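Local coordinates for protein p1 (PDB 6TY2) that suppresses RNA silencing for rice yellow mottle virus and takes part in viral spread, this chain being its C-terminal zinc-binding part, at residues E10-I15 against V32-D37; R6-R11 against C39-H44. One frame throughout, in Å; residues are numbered along the deposited sequence.

Contact 1 (E10-I15 against V32-D37); sequences ERNAEI and VYLSRD
The ring of Y33 meets N12 and I15 on helix 3-24. The backbone O of N12 lies at the ring edge, in its plane, 3.5 Å from Y33 CE1. CG2 of I15 reaches the same CE1 obliquely, at 3.8 Å. The side-chain amide of N12 stands steeply against the ring, with the two planes 77° apart. This amide grips the backbone of L34 twice. L34 N donates to N12 OD1 at 2.8 Å, nearly straight and on a lone pair of the amide oxygen. N12 ND2 donates to L34 O at 3.2 Å, with that oxygen in the amide plane. With CG of N12 beside its own backbone N (chi1 -80°), the amide at the end of the side chain meets the L34 backbone. The side chain of L34 packs on R11, with CD2 3.8 Å from R11 CD and near the guanidinium plane. It also lies close to the zinc ligands H8 and C39. The polar end of R11 pairs with D40, and Y33 OH bonds to S16 OG. The paired bonds fix the rotation of the amide. One asparagine thus satisfies both the N-H and the C=O of L34, much as a neighbouring strand would, while the leucine side chain is buried.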
loop_
_atom_site.group_PDB
_atom_site.type_symbol
_atom_site.label_atom_id
_atom_site.label_comp_id
_atom_site.label_asym_id
_atom_site.label_seq_id
_atom_site.Cartn_x
_atom_site.Cartn_y
_atom_site.Cartn_z
ATOM N N GLU A 10 3.110 15.362 4.787
ATOM C CA GLU A 10 1.707 15.231 4.431
ATOM C C GLU A 10 1.211 13.819 4.745
ATOM O O GLU A 10 0.108 13.644 5.253
ATOM C CB GLU A 10 1.454 15.548 2.949
ATOM C CG GLU A 10 2.359 16.593 2.292
ATOM C CD GLU A 10 2.235 18.013 2.851
ATOM O OE1 GLU A 10 1.106 18.563 2.873
ATOM O OE2 GLU A 10 3.284 18.589 3.243
ATOM N N ARG A 11 2.018 12.815 4.440
ATOM C CA ARG A 11 1.625 11.452 4.770
ATOM C C ARG A 11 1.570 11.232 6.288
ATOM O O ARG A 11 0.658 10.581 6.787
ATOM C CB ARG A 11 2.569 10.439 4.128
ATOM C CG ARG A 11 2.110 9.013 4.341
ATOM C CD ARG A 11 2.237 8.220 3.063
ATOM N NE ARG A 11 2.130 6.784 3.311
ATOM C CZ ARG A 11 0.982 6.116 3.306
ATOM N NH1 ARG A 11 -0.161 6.761 3.081
ATOM N NH2 ARG A 11 0.975 4.804 3.532
ATOM N N ASN A 12 2.521 11.805 7.017
ATOM C CA ASN A 12 2.538 11.665 8.461
ATOM C C ASN A 12 1.355 12.368 9.096
ATOM O O ASN A 12 0.782 11.863 10.039
ATOM C CB ASN A 12 3.852 12.189 9.050
ATOM C CG ASN A 12 4.975 11.189 8.911
ATOM O OD1 ASN A 12 4.733 10.027 8.589
ATOM N ND2 ASN A 12 6.205 11.628 9.141
ATOM N N ALA A 13 0.971 13.515 8.554
ATOM C CA ALA A 13 -0.229 14.191 9.037
ATOM C C ALA A 13 -1.426 13.252 8.937
ATOM O O ALA A 13 -2.248 13.169 9.842
ATOM C CB ALA A 13 -0.478 15.476 8.241
ATOM N N GLU A 14 -1.509 12.528 7.830
ATOM C CA GLU A 14 -2.656 11.672 7.567
ATOM C C GLU A 14 -2.617 10.420 8.431
ATOM O O GLU A 14 -3.663 9.890 8.821
ATOM C CB GLU A 14 -2.706 11.305 6.083
ATOM C CG GLU A 14 -3.892 10.447 5.682
ATOM C CD GLU A 14 -5.249 11.076 6.008
ATOM O OE1 GLU A 14 -5.372 12.330 6.052
ATOM O OE2 GLU A 14 -6.202 10.290 6.217
ATOM N N ILE A 15 -1.408 9.953 8.727
ATOM C CA ILE A 15 -1.199 8.830 9.642
ATOM C C ILE A 15 -1.697 9.204 11.025
ATOM O O ILE A 15 -2.395 8.428 11.674
ATOM C CB ILE A 15 0.295 8.447 9.733
ATOM C CG1 ILE A 15 0.802 7.857 8.414
ATOM C CG2 ILE A 15 0.555 7.523 10.910
ATOM C CD1 ILE A 15 -0.058 6.744 7.888
ATOM N N VAL A 32 2.402 3.744 11.491
ATOM C CA VAL A 32 3.734 4.133 11.931
ATOM C C VAL A 32 4.211 5.246 11.034
ATOM O O VAL A 32 3.877 5.282 9.852
ATOM C CB VAL A 32 4.703 2.928 11.907
ATOM C CG1 VAL A 32 4.729 2.331 10.562
ATOM C CG2 VAL A 32 6.105 3.314 12.328
ATOM N N TYR A 33 4.970 6.173 11.603
ATOM C CA TYR A 33 5.362 7.370 10.884
ATOM C C TYR A 33 6.532 7.132 9.909
ATOM O O TYR A 33 7.385 6.285 10.128
ATOM C CB TYR A 33 5.720 8.461 11.882
ATOM C CG TYR A 33 4.550 9.051 12.656
ATOM C CD1 TYR A 33 3.505 9.687 11.999
ATOM C CD2 TYR A 33 4.525 9.015 14.041
ATOM C CE1 TYR A 33 2.452 10.255 12.705
ATOM C CE2 TYR A 33 3.479 9.584 14.765
ATOM C CZ TYR A 33 2.447 10.205 14.092
ATOM O OH TYR A 33 1.406 10.766 14.800
ATOM N N LEU A 34 6.558 7.893 8.825
ATOM C CA LEU A 34 7.606 7.752 7.817
ATOM C C LEU A 34 8.835 8.632 8.081
ATOM O O LEU A 34 8.725 9.748 8.604
ATOM C CB LEU A 34 7.055 8.090 6.432
ATOM C CG LEU A 34 6.139 7.150 5.659
ATOM C CD1 LEU A 34 4.871 6.824 6.423
ATOM C CD2 LEU A 34 5.792 7.817 4.347
ATOM N N SER A 35 10.002 8.130 7.691
ATOM C CA SER A 35 11.202 8.954 7.577
ATOM C C SER A 35 11.975 8.447 6.381
ATOM O O SER A 35 11.592 7.447 5.787
ATOM C CB SER A 35 12.067 8.882 8.835
ATOM O OG SER A 35 12.581 7.575 9.000
ATOM N N ARG A 36 13.069 9.119 6.037
ATOM C CA ARG A 36 13.920 8.655 4.955
ATOM C C ARG A 36 14.448 7.259 5.229
ATOM O O ARG A 36 14.751 6.515 4.306
ATOM C CB ARG A 36 15.092 9.620 4.733
ATOM C CG ARG A 36 14.676 10.985 4.211
ATOM C CD ARG A 36 15.878 11.889 3.952
ATOM N NE ARG A 36 15.468 13.260 3.648
ATOM C CZ ARG A 36 16.299 14.220 3.252
ATOM N NH1 ARG A 36 17.593 13.964 3.107
ATOM N NH2 ARG A 36 15.836 15.437 2.998
ATOM N N ASP A 37 14.556 6.891 6.494
ATOM C CA ASP A 37 15.142 5.601 6.832
ATOM C C ASP A 37 14.126 4.456 6.969
ATOM O O ASP A 37 14.509 3.315 7.218
ATOM C CB ASP A 37 15.967 5.749 8.105
ATOM C CG ASP A 37 17.054 6.807 7.959
ATOM O OD1 ASP A 37 17.845 6.750 6.978
ATOM O OD2 ASP A 37 17.089 7.709 8.814
#

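Contact 2 (R6-R11 against C39-H44); sequences REHQER and CDIPEH. With ZN (zinc ion), chain C.
Residues R6-R11 are helical and face a loop, C39-H44, that ends in a short 3-10 turn at 42-44; the nearest CA atoms, those of H8 and C39, are 8.2 Å apart. A zinc ion joins the two segments. H8 binds it through NE2 at 2.0 Å, C39 through SG at 2.3 Å and H44 through ND1 at 2.2 Å. C48 completes the four-residue site. The two histidines therefore use different ring nitrogens. Their rings are oblique, with planes 64° apart. CG of H8 is anti to its carbonyl carbon (chi1 -70°), and the imidazole beyond it reaches from the helix to the metal. The other nitrogen of H44 is held by the helix as well. H44 NE2 donates to E7 OE2 at 2.5 Å, a short bond lying close to the ring plane. The carboxylate is thus a second-shell group that orients a zinc ligand, and its charge may make the imidazole a stronger donor to the metal. On the loop, I41 N donates to C39 SG at 3.5 Å, which may temper the charge on the thiolate. I41 CB lies over one face of the H44 ring, toward its rim, and I41 CD1 meets the edge of the H8 ring. Beside the site, R11 forms a side-on salt bridge with D40. R11 NE meets D40 OD1 at 3.1 Å, on the syn side, and R11 NH2 meets D40 OD2 at 3.0 Å from above the carboxylate plane. The guanidinium and carboxylate planes are 40° apart. The contact ties an early part of helix 3-24 to the C-terminal loops. C39 bonds by its backbone to R49 and V51, L34 packs on I41 and D40, and P42 touches S30 of the second subunit.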
loop_
_atom_site.group_PDB
_atom_site.type_symbol
_atom_site.label_atom_id
_atom_site.label_comp_id
_atom_site.label_asym_id
_atom_site.label_seq_id
_atom_site.Cartn_x
_atom_site.Cartn_y
_atom_site.Cartn_z
ATOM N N ARG A 6 8.549 16.967 2.260
ATOM C CA ARG A 6 7.208 17.497 2.213
ATOM C C ARG A 6 6.207 16.345 2.177
ATOM O O ARG A 6 5.236 16.347 2.925
ATOM C CB ARG A 6 7.041 18.413 1.004
ATOM C CG ARG A 6 5.887 19.388 1.109
ATOM C CD ARG A 6 5.610 20.039 -0.239
ATOM N NE ARG A 6 6.836 20.538 -0.865
ATOM C CZ ARG A 6 7.136 21.826 -1.018
ATOM N NH1 ARG A 6 6.299 22.765 -0.591
ATOM N NH2 ARG A 6 8.279 22.175 -1.603
ATOM N N GLU A 7 6.457 15.346 1.337
ATOM C CA GLU A 7 5.523 14.226 1.209
ATOM C C GLU A 7 5.501 13.343 2.461
ATOM O O GLU A 7 4.478 12.744 2.777
ATOM C CB GLU A 7 5.857 13.386 -0.029
ATOM C CG GLU A 7 5.416 14.060 -1.328
ATOM C CD GLU A 7 5.851 13.303 -2.575
ATOM O OE1 GLU A 7 5.121 13.332 -3.588
ATOM O OE2 GLU A 7 6.932 12.687 -2.550
ATOM N N HIS A 8 6.621 13.255 3.172
ATOM C CA HIS A 8 6.627 12.558 4.462
ATOM C C HIS A 8 5.736 13.294 5.463
ATOM O O HIS A 8 5.004 12.662 6.221
ATOM C CB HIS A 8 8.040 12.436 5.018
ATOM C CG HIS A 8 8.915 11.491 4.259
ATOM N ND1 HIS A 8 10.280 11.458 4.425
ATOM C CD2 HIS A 8 8.619 10.535 3.344
ATOM C CE1 HIS A 8 10.792 10.532 3.633
ATOM N NE2 HIS A 8 9.806 9.953 2.974
ATOM N N GLN A 9 5.808 14.628 5.458
ATOM C CA GLN A 9 4.975 15.461 6.329
ATOM C C GLN A 9 3.495 15.277 6.055
ATOM O O GLN A 9 2.707 15.078 6.982
ATOM C CB GLN A 9 5.323 16.949 6.180
ATOM C CG GLN A 9 6.540 17.393 6.994
ATOM C CD GLN A 9 6.765 18.917 6.980
ATOM O OE1 GLN A 9 6.500 19.593 5.984
ATOM N NE2 GLN A 9 7.252 19.453 8.096
ATOM N N GLU A 10 3.110 15.362 4.787
ATOM C CA GLU A 10 1.707 15.231 4.431
ATOM C C GLU A 10 1.211 13.819 4.745
ATOM O O GLU A 10 0.108 13.644 5.253
ATOM C CB GLU A 10 1.454 15.548 2.949
ATOM C CG GLU A 10 2.359 16.593 2.292
ATOM C CD GLU A 10 2.235 18.013 2.851
ATOM O OE1 GLU A 10 1.106 18.563 2.873
ATOM O OE2 GLU A 10 3.284 18.589 3.243
ATOM N N ARG A 11 2.018 12.815 4.440
ATOM C CA ARG A 11 1.625 11.452 4.770
ATOM C C ARG A 11 1.570 11.232 6.288
ATOM O O ARG A 11 0.658 10.581 6.787
ATOM C CB ARG A 11 2.569 10.439 4.128
ATOM C CG ARG A 11 2.110 9.013 4.341
ATOM C CD ARG A 11 2.237 8.220 3.063
ATOM N NE ARG A 11 2.130 6.784 3.311
ATOM C CZ ARG A 11 0.982 6.116 3.306
ATOM N NH1 ARG A 11 -0.161 6.761 3.081
ATOM N NH2 ARG A 11 0.975 4.804 3.532
ATOM N N CYS A 39 10.355 4.143 4.773
ATOM C CA CYS A 39 9.354 4.862 3.991
ATOM C C CYS A 39 8.558 3.919 3.081
ATOM O O CYS A 39 9.126 2.997 2.506
ATOM C CB CYS A 39 10.070 5.936 3.177
ATOM S SG CYS A 39 9.148 6.735 1.916
ATOM N N ASP A 40 7.253 4.124 2.946
ATOM C CA ASP A 40 6.475 3.180 2.145
ATOM C C ASP A 40 5.916 3.820 0.877
ATOM O O ASP A 40 4.954 3.330 0.303
ATOM C CB ASP A 40 5.347 2.547 2.975
ATOM C CG ASP A 40 4.362 3.564 3.537
ATOM O OD1 ASP A 40 4.538 4.767 3.289
ATOM O OD2 ASP A 40 3.394 3.159 4.230
ATOM N N ILE A 41 6.536 4.904 0.436
ATOM C CA ILE A 41 6.160 5.547 -0.825
ATOM C C ILE A 41 7.061 5.036 -1.945
ATOM O O ILE A 41 8.232 5.374 -1.996
ATOM C CB ILE A 41 6.267 7.070 -0.726
ATOM C CG1 ILE A 41 5.533 7.575 0.519
ATOM C CG2 ILE A 41 5.737 7.732 -1.991
ATOM C CD1 ILE A 41 5.683 9.073 0.736
ATOM N N PRO A 42 6.525 4.188 -2.834
ATOM C CA PRO A 42 7.358 3.525 -3.843
ATOM C C PRO A 42 8.164 4.495 -4.684
ATOM O O PRO A 42 9.303 4.198 -5.033
ATOM C CB PRO A 42 6.337 2.781 -4.707
ATOM C CG PRO A 42 5.179 2.567 -3.796
ATOM C CD PRO A 42 5.112 3.807 -2.954
ATOM N N GLU A 43 7.578 5.648 -4.979
ATOM C CA GLU A 43 8.214 6.661 -5.804
ATOM C C GLU A 43 9.506 7.155 -5.157
ATOM O O GLU A 43 10.432 7.579 -5.841
ATOM C CB GLU A 43 7.249 7.835 -6.048
ATOM C CG GLU A 43 6.001 7.498 -6.881
ATOM C CD GLU A 43 4.941 6.713 -6.106
ATOM O OE1 GLU A 43 5.014 6.641 -4.865
ATOM O OE2 GLU A 43 4.021 6.164 -6.742
ATOM N N HIS A 44 9.568 7.081 -3.832
ATOM C CA HIS A 44 10.755 7.500 -3.095
ATOM C C HIS A 44 11.883 6.463 -3.088
ATOM O O HIS A 44 12.981 6.758 -2.626
ATOM C CB HIS A 44 10.400 7.820 -1.646
ATOM C CG HIS A 44 9.635 9.091 -1.465
ATOM N ND1 HIS A 44 9.348 9.607 -0.224
ATOM C CD2 HIS A 44 9.117 9.959 -2.365
ATOM C CE1 HIS A 44 8.673 10.735 -0.364
ATOM N NE2 HIS A 44 8.520 10.972 -1.653
HETATM ZN ZN ZN C . 10.353 8.650 1.488
#

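In the fold
From the N terminus the chain runs straight into helix 3-24, which supplies the first segment of both contacts. After the helix the chain turns back. Contact 1 closes the first loop, bringing 32-37 against 10-15 with 16 residues between. Contact 2 closes a larger one, with 39-44 returning to 6-11, nearer the helix start. The shorter loop lies largely inside the longer. R11 serves both contacts, so their helix segments overlap and the nesting is not clean. Their centres are 7 Å apart and they touch: S35 and R36 of contact 1 pack on the H8 ring of contact 2. Together they tie one helix to successive parts of the irregular chain.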